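Local coordinates for major capsid protein (Faustovirus, PDB 5J7O) that forms the capsid shell of a large double-stranded DNA virus, probably as trimers of double jelly-roll subunits, at residues V132-S135 with T136-V139; R541-F544 with Y545-I549. All coordinates share one frame; numbering follows the deposited sequence.

Contact 1: V132-S135 with T136-V139; sequences VLTS and TSVV
Thr134, turned with OG1 beside its own backbone N (chi1 -44°), and Ser137, whose OG lies between its N and carbonyl carbon (chi1 72°), place their hydroxyl oxygens around one water, to which both are hydrogen-bonded. The two oxygens stay 3.8 Å from each other, and the water joins them, lying 3.0 Å from Thr134 OG1 and equally near Ser137 OG; it also donates a weak bond to Val132 O. The Thr134 rotamer sends CG2 the other way, to 3.4 Å from Thr136 OG1, where the two threonines meet at a slant.

Beneath these side chains the backbones pair. Thr134 N gives its hydrogen to Ser137 O at 2.8 Å, and Val132 and Val139 form a hydrogen-bonded pair, with Val132 N 2.8 Å from Val139 O and Val139 N 2.9 Å from Val132 O. Their side chains share one face of the sheet. On the reverse face Leu133 CD1 comes to 4.0 Å from Val138 CB; this non-hydrogen-bonded pair lies where Val138 also packs on Phe125 and Gln155. Ser135 and Thr136 take the two corners, with backbone angles close to a type I turn, and both touch Thr166. Together they make a tight antiparallel beta hairpin whose strands 131-133 and 138-142 are joined by the loop Thr134-Ser137.

Contact 2: R541-F544 with Y545-I549; sequences RAQF and YRDYI
Phe544 and Tyr545 meet edge-to-face within an aromatic cluster on helix 542-552, which widens into a pi-type turn at 545-548. The planes stand at 87°, with Phe544 CD2 over one face of the Tyr545 ring, toward its rim. With CG anti to its backbone N (chi1 -177°), Phe544 extends beside Tyr548; the two side chains point the same way and their rings meet obliquely, with Phe544 CE1 3.5 Å from Tyr548 CD1. Ile549 closes in on another part of the ring, its CD1 3.8 Å from Phe544 CE2.

The backbone bonds follow the pi-type turn: Ile549 N binds Phe544 O at 3.1 Å, five residues back, while Gln543 O takes Asp547 N at 2.8 Å and, weakly, Tyr548 N.

Further out, the hydroxyl of Tyr545 bonds to Val527 O and that of Tyr548 to Asp102 of the second subunit, whose Tyr73 and Tyr395 also meet the Phe544 ring. Gln543 OE1 accepts Arg541 NE on a lone pair in the carbonyl plane. Arg546 covers Gln543 CA with one face of its guanidinium, which Glu522 anchors through NH1. The guanidinium grips Asp547 side-on: NH2 reaches OD2 at 2.8 Å on the syn side, and NE reaches OD1, also at 2.8 Å, from 38° above the carboxylate plane.

In the fold
Contact 1 comes first along the chain and contact 2 more than 400 residues later; their centres lie 55 Å apart and their nearest atoms about 43 Å. They share no sheet. Contact 1 ends a hairpin whose strand 131-133 is one edge, within this chain, of a mixed seven-strand sheet, probably formed by insertions between jelly-roll strands; the centre of contact 1 lies 43 Å from the chain centre. Contact 2 sits 19 Å from that centre, on the helix linking strands 534-541 and 567-570 of what is probably the second jelly roll. Contact 1 thus lies at the periphery, its two segments touching no other chain of the assembly, and contact 2 at a buried subunit interface.

Contact 1: V132-S135 with T136-V139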
ATOM      1  N   VAL B 132      -6.302 -26.831 -44.057  1.00 49.91           N
ATOM      2  CA  VAL B 132      -7.136 -25.871 -44.772  1.00 48.74           C
ATOM      3  C   VAL B 132      -6.708 -24.470 -44.359  1.00 47.41           C
ATOM      4  O   VAL B 132      -6.542 -24.195 -43.166  1.00 46.26           O
ATOM      5  CB  VAL B 132      -8.638 -26.074 -44.481  1.00 47.63           C
ATOM      6  CG1 VAL B 132      -9.481 -25.245 -45.439  1.00 47.03           C
ATOM      7  CG2 VAL B 132      -9.020 -27.546 -44.559  1.00 46.34           C
ATOM      8  N   LEU B 133      -6.535 -23.586 -45.341  1.00 48.74           N
ATOM      9  CA  LEU B 133      -6.207 -22.188 -45.089  1.00 46.81           C
ATOM     10  C   LEU B 133      -7.304 -21.310 -45.672  1.00 46.88           C
ATOM     11  O   LEU B 133      -7.544 -21.332 -46.884  1.00 47.50           O
ATOM     12  CB  LEU B 133      -4.848 -21.812 -45.681  1.00 44.94           C
ATOM     13  CG  LEU B 133      -4.431 -20.354 -45.455  1.00 42.13           C
ATOM     14  CD1 LEU B 133      -4.371 -20.031 -43.967  1.00 41.51           C
ATOM     15  CD2 LEU B 133      -3.101 -20.053 -46.128  1.00 40.77           C
ATOM     16  N   THR B 134      -7.965 -20.548 -44.810  1.00 46.58           N
ATOM     17  CA  THR B 134      -8.980 -19.580 -45.191  1.00 47.18           C
ATOM     18  C   THR B 134      -8.428 -18.176 -44.972  1.00 45.49           C
ATOM     19  O   THR B 134      -7.369 -17.987 -44.369  1.00 45.20           O
ATOM     20  CB  THR B 134     -10.265 -19.800 -44.373  1.00 50.41           C
ATOM     21  OG1 THR B 134     -10.553 -21.203 -44.307  1.00 54.97           O
ATOM     22  CG2 THR B 134     -11.464 -19.089 -44.996  1.00 51.60           C
ATOM     23  N   SER B 135      -9.147 -17.181 -45.492  1.00 44.98           N
ATOM     24  CA  SER B 135      -8.877 -15.804 -45.104  1.00 45.58           C
ATOM     25  C   SER B 135      -9.252 -15.531 -43.653  1.00 44.25           C
ATOM     26  O   SER B 135      -8.869 -14.484 -43.120  1.00 43.82           O
ATOM     27  CB  SER B 135      -9.629 -14.843 -46.026  1.00 46.64           C
ATOM     28  OG  SER B 135     -11.015 -15.140 -46.052  1.00 48.33           O
ATOM     29  N   THR B 136      -9.976 -16.446 -43.002  1.00 44.45           N
ATOM     30  CA  THR B 136     -10.487 -16.227 -41.658  1.00 44.90           C
ATOM     31  C   THR B 136     -10.061 -17.276 -40.638  1.00 44.06           C
ATOM     32  O   THR B 136     -10.324 -17.083 -39.445  1.00 44.64           O
ATOM     33  CB  THR B 136     -12.023 -16.155 -41.677  1.00 45.45           C
ATOM     34  OG1 THR B 136     -12.551 -17.303 -42.354  1.00 47.18           O
ATOM     35  CG2 THR B 136     -12.490 -14.893 -42.385  1.00 44.99           C
ATOM     36  N   SER B 137      -9.422 -18.367 -41.055  1.00 44.30           N
ATOM     37  CA  SER B 137      -8.962 -19.372 -40.105  1.00 43.81           C
ATOM     38  C   SER B 137      -7.940 -20.277 -40.776  1.00 42.78           C
ATOM     39  O   SER B 137      -7.927 -20.433 -41.999  1.00 43.29           O
ATOM     40  CB  SER B 137     -10.123 -20.209 -39.555  1.00 43.49           C
ATOM     41  OG  SER B 137     -10.631 -21.091 -40.543  1.00 44.71           O
ATOM     42  N   VAL B 138      -7.081 -20.871 -39.950  1.00 40.89           N
ATOM     43  CA  VAL B 138      -6.116 -21.873 -40.386  1.00 39.46           C
ATOM     44  C   VAL B 138      -6.381 -23.145 -39.590  1.00 37.14           C
ATOM     45  O   VAL B 138      -6.390 -23.120 -38.352  1.00 37.35           O
ATOM     46  CB  VAL B 138      -4.665 -21.388 -40.215  1.00 38.22           C
ATOM     47  CG1 VAL B 138      -4.438 -20.803 -38.825  1.00 35.48           C
ATOM     48  CG2 VAL B 138      -3.691 -22.519 -40.495  1.00 38.93           C
ATOM     49  N   VAL B 139      -6.617 -24.249 -40.295  1.00 36.36           N
ATOM     50  CA  VAL B 139      -7.043 -25.500 -39.681  1.00 37.92           C
ATOM     51  C   VAL B 139      -6.087 -26.608 -40.096  1.00 39.52           C
ATOM     52  O   VAL B 139      -5.756 -26.741 -41.279  1.00 41.16           O
ATOM     53  CB  VAL B 139      -8.491 -25.863 -40.069  1.00 38.33           C
ATOM     54  CG1 VAL B 139      -8.860 -27.239 -39.535  1.00 37.91           C
ATOM     55  CG2 VAL B 139      -9.460 -24.815 -39.545  1.00 39.05           C
TER
HETATM   56  O   HOH W   1      -9.409 -23.102 -42.323  1.00 41.75           O

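Contact 2: R541-F544 with Y545-I549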
ATOM      1  N   ARG B 541      27.186  -9.151   0.313  1.00 30.29           N
ATOM      2  CA  ARG B 541      26.097  -9.509  -0.584  1.00 29.75           C
ATOM      3  C   ARG B 541      25.289  -8.273  -0.969  1.00 32.17           C
ATOM      4  O   ARG B 541      25.224  -7.288  -0.227  1.00 32.73           O
ATOM      5  CB  ARG B 541      25.188 -10.550   0.072  1.00 28.56           C
ATOM      6  CG  ARG B 541      25.869 -11.879   0.367  1.00 30.71           C
ATOM      7  CD  ARG B 541      24.950 -12.810   1.143  1.00 34.08           C
ATOM      8  NE  ARG B 541      23.756 -13.166   0.383  1.00 37.89           N
ATOM      9  CZ  ARG B 541      23.661 -14.231  -0.407  1.00 41.37           C
ATOM     10  NH1 ARG B 541      24.690 -15.054  -0.544  1.00 44.88           N
ATOM     11  NH2 ARG B 541      22.534 -14.472  -1.060  1.00 40.12           N
ATOM     12  N   ALA B 542      24.667  -8.338  -2.149  1.00 33.02           N
ATOM     13  CA  ALA B 542      23.973  -7.173  -2.691  1.00 33.93           C
ATOM     14  C   ALA B 542      22.791  -6.760  -1.824  1.00 34.37           C
ATOM     15  O   ALA B 542      22.409  -5.585  -1.820  1.00 33.70           O
ATOM     16  CB  ALA B 542      23.510  -7.457  -4.117  1.00 34.90           C
ATOM     17  N   GLN B 543      22.204  -7.702  -1.081  1.00 34.90           N
ATOM     18  CA  GLN B 543      21.075  -7.362  -0.222  1.00 35.46           C
ATOM     19  C   GLN B 543      21.483  -6.476   0.948  1.00 36.32           C
ATOM     20  O   GLN B 543      20.625  -5.794   1.519  1.00 36.29           O
ATOM     21  CB  GLN B 543      20.403  -8.632   0.298  1.00 37.42           C
ATOM     22  CG  GLN B 543      21.291  -9.471   1.191  1.00 39.14           C
ATOM     23  CD  GLN B 543      20.616 -10.741   1.664  1.00 42.24           C
ATOM     24  OE1 GLN B 543      21.157 -11.835   1.514  1.00 44.06           O
ATOM     25  NE2 GLN B 543      19.431 -10.603   2.250  1.00 43.47           N
ATOM     26  N   PHE B 544      22.765  -6.477   1.322  1.00 36.67           N
ATOM     27  CA  PHE B 544      23.232  -5.567   2.362  1.00 34.69           C
ATOM     28  C   PHE B 544      23.060  -4.114   1.933  1.00 33.15           C
ATOM     29  O   PHE B 544      22.630  -3.270   2.728  1.00 31.99           O
ATOM     30  CB  PHE B 544      24.696  -5.861   2.698  1.00 33.97           C
ATOM     31  CG  PHE B 544      25.249  -5.022   3.819  1.00 33.37           C
ATOM     32  CD1 PHE B 544      25.090  -5.414   5.139  1.00 33.60           C
ATOM     33  CD2 PHE B 544      25.942  -3.851   3.553  1.00 32.95           C
ATOM     34  CE1 PHE B 544      25.601  -4.650   6.171  1.00 33.53           C
ATOM     35  CE2 PHE B 544      26.456  -3.082   4.582  1.00 33.67           C
ATOM     36  CZ  PHE B 544      26.285  -3.483   5.893  1.00 33.42           C
ATOM     37  N   TYR B 545      23.380  -3.809   0.675  1.00 35.09           N
ATOM     38  CA  TYR B 545      23.248  -2.448   0.171  1.00 36.63           C
ATOM     39  C   TYR B 545      21.836  -2.120  -0.293  1.00 34.93           C
ATOM     40  O   TYR B 545      21.462  -0.942  -0.308  1.00 36.24           O
ATOM     41  CB  TYR B 545      24.220  -2.212  -0.986  1.00 37.80           C
ATOM     42  CG  TYR B 545      25.663  -2.507  -0.652  1.00 38.80           C
ATOM     43  CD1 TYR B 545      26.421  -1.614   0.095  1.00 38.45           C
ATOM     44  CD2 TYR B 545      26.271  -3.674  -1.092  1.00 38.47           C
ATOM     45  CE1 TYR B 545      27.743  -1.877   0.395  1.00 36.23           C
ATOM     46  CE2 TYR B 545      27.591  -3.948  -0.794  1.00 38.39           C
ATOM     47  CZ  TYR B 545      28.322  -3.046  -0.052  1.00 36.87           C
ATOM     48  OH  TYR B 545      29.637  -3.318   0.244  1.00 36.97           O
ATOM     49  N   ARG B 546      21.049  -3.122  -0.680  1.00 33.13           N
ATOM     50  CA  ARG B 546      19.693  -2.865  -1.145  1.00 33.95           C
ATOM     51  C   ARG B 546      18.688  -2.807  -0.005  1.00 33.47           C
ATOM     52  O   ARG B 546      17.807  -1.941   0.001  1.00 31.72           O
ATOM     53  CB  ARG B 546      19.262  -3.938  -2.146  1.00 33.97           C
ATOM     54  CG  ARG B 546      17.834  -3.771  -2.639  1.00 32.72           C
ATOM     55  CD  ARG B 546      17.355  -5.035  -3.319  1.00 33.19           C
ATOM     56  NE  ARG B 546      17.293  -6.154  -2.386  1.00 32.26           N
ATOM     57  CZ  ARG B 546      17.528  -7.418  -2.722  1.00 32.16           C
ATOM     58  NH1 ARG B 546      17.858  -7.721  -3.969  1.00 32.86           N
ATOM     59  NH2 ARG B 546      17.446  -8.375  -1.809  1.00 33.04           N
ATOM     60  N   ASP B 547      18.799  -3.713   0.964  1.00 34.78           N
ATOM     61  CA  ASP B 547      17.802  -3.850   2.016  1.00 36.34           C
ATOM     62  C   ASP B 547      18.252  -3.279   3.355  1.00 35.86           C
ATOM     63  O   ASP B 547      17.500  -2.532   3.986  1.00 36.36           O
ATOM     64  CB  ASP B 547      17.418  -5.326   2.181  1.00 38.49           C
ATOM     65  CG  ASP B 547      16.914  -5.941   0.893  1.00 41.52           C
ATOM     66  OD1 ASP B 547      16.376  -5.195   0.049  1.00 41.15           O
ATOM     67  OD2 ASP B 547      17.059  -7.169   0.722  1.00 45.26           O
ATOM     68  N   TYR B 548      19.463  -3.607   3.810  1.00 34.10           N
ATOM     69  CA  TYR B 548      19.852  -3.215   5.161  1.00 33.32           C
ATOM     70  C   TYR B 548      20.152  -1.722   5.253  1.00 32.31           C
ATOM     71  O   TYR B 548      19.622  -1.029   6.129  1.00 32.17           O
ATOM     72  CB  TYR B 548      21.058  -4.020   5.639  1.00 32.77           C
ATOM     73  CG  TYR B 548      21.510  -3.563   7.002  1.00 34.24           C
ATOM     74  CD1 TYR B 548      22.724  -2.913   7.177  1.00 35.21           C
ATOM     75  CD2 TYR B 548      20.694  -3.739   8.111  1.00 35.04           C
ATOM     76  CE1 TYR B 548      23.124  -2.478   8.426  1.00 35.22           C
ATOM     77  CE2 TYR B 548      21.083  -3.306   9.359  1.00 35.08           C
ATOM     78  CZ  TYR B 548      22.299  -2.679   9.513  1.00 35.63           C
ATOM     79  OH  TYR B 548      22.687  -2.249  10.760  1.00 37.95           O
ATOM     80  N   ILE B 549      21.019  -1.214   4.373  1.00 30.50           N
ATOM     81  CA  ILE B 549      21.425   0.191   4.462  1.00 32.29           C
ATOM     82  C   ILE B 549      20.244   1.145   4.307  1.00 32.70           C
ATOM     83  O   ILE B 549      20.103   2.055   5.140  1.00 33.05           O
ATOM     84  CB  ILE B 549      22.563   0.479   3.465  1.00 32.65           C
ATOM     85  CG1 ILE B 549      23.870  -0.147   3.956  1.00 34.28           C
ATOM     86  CG2 ILE B 549      22.728   1.979   3.256  1.00 30.45           C
ATOM     87  CD1 ILE B 549      25.062   0.144   3.067  1.00 35.48           C
TER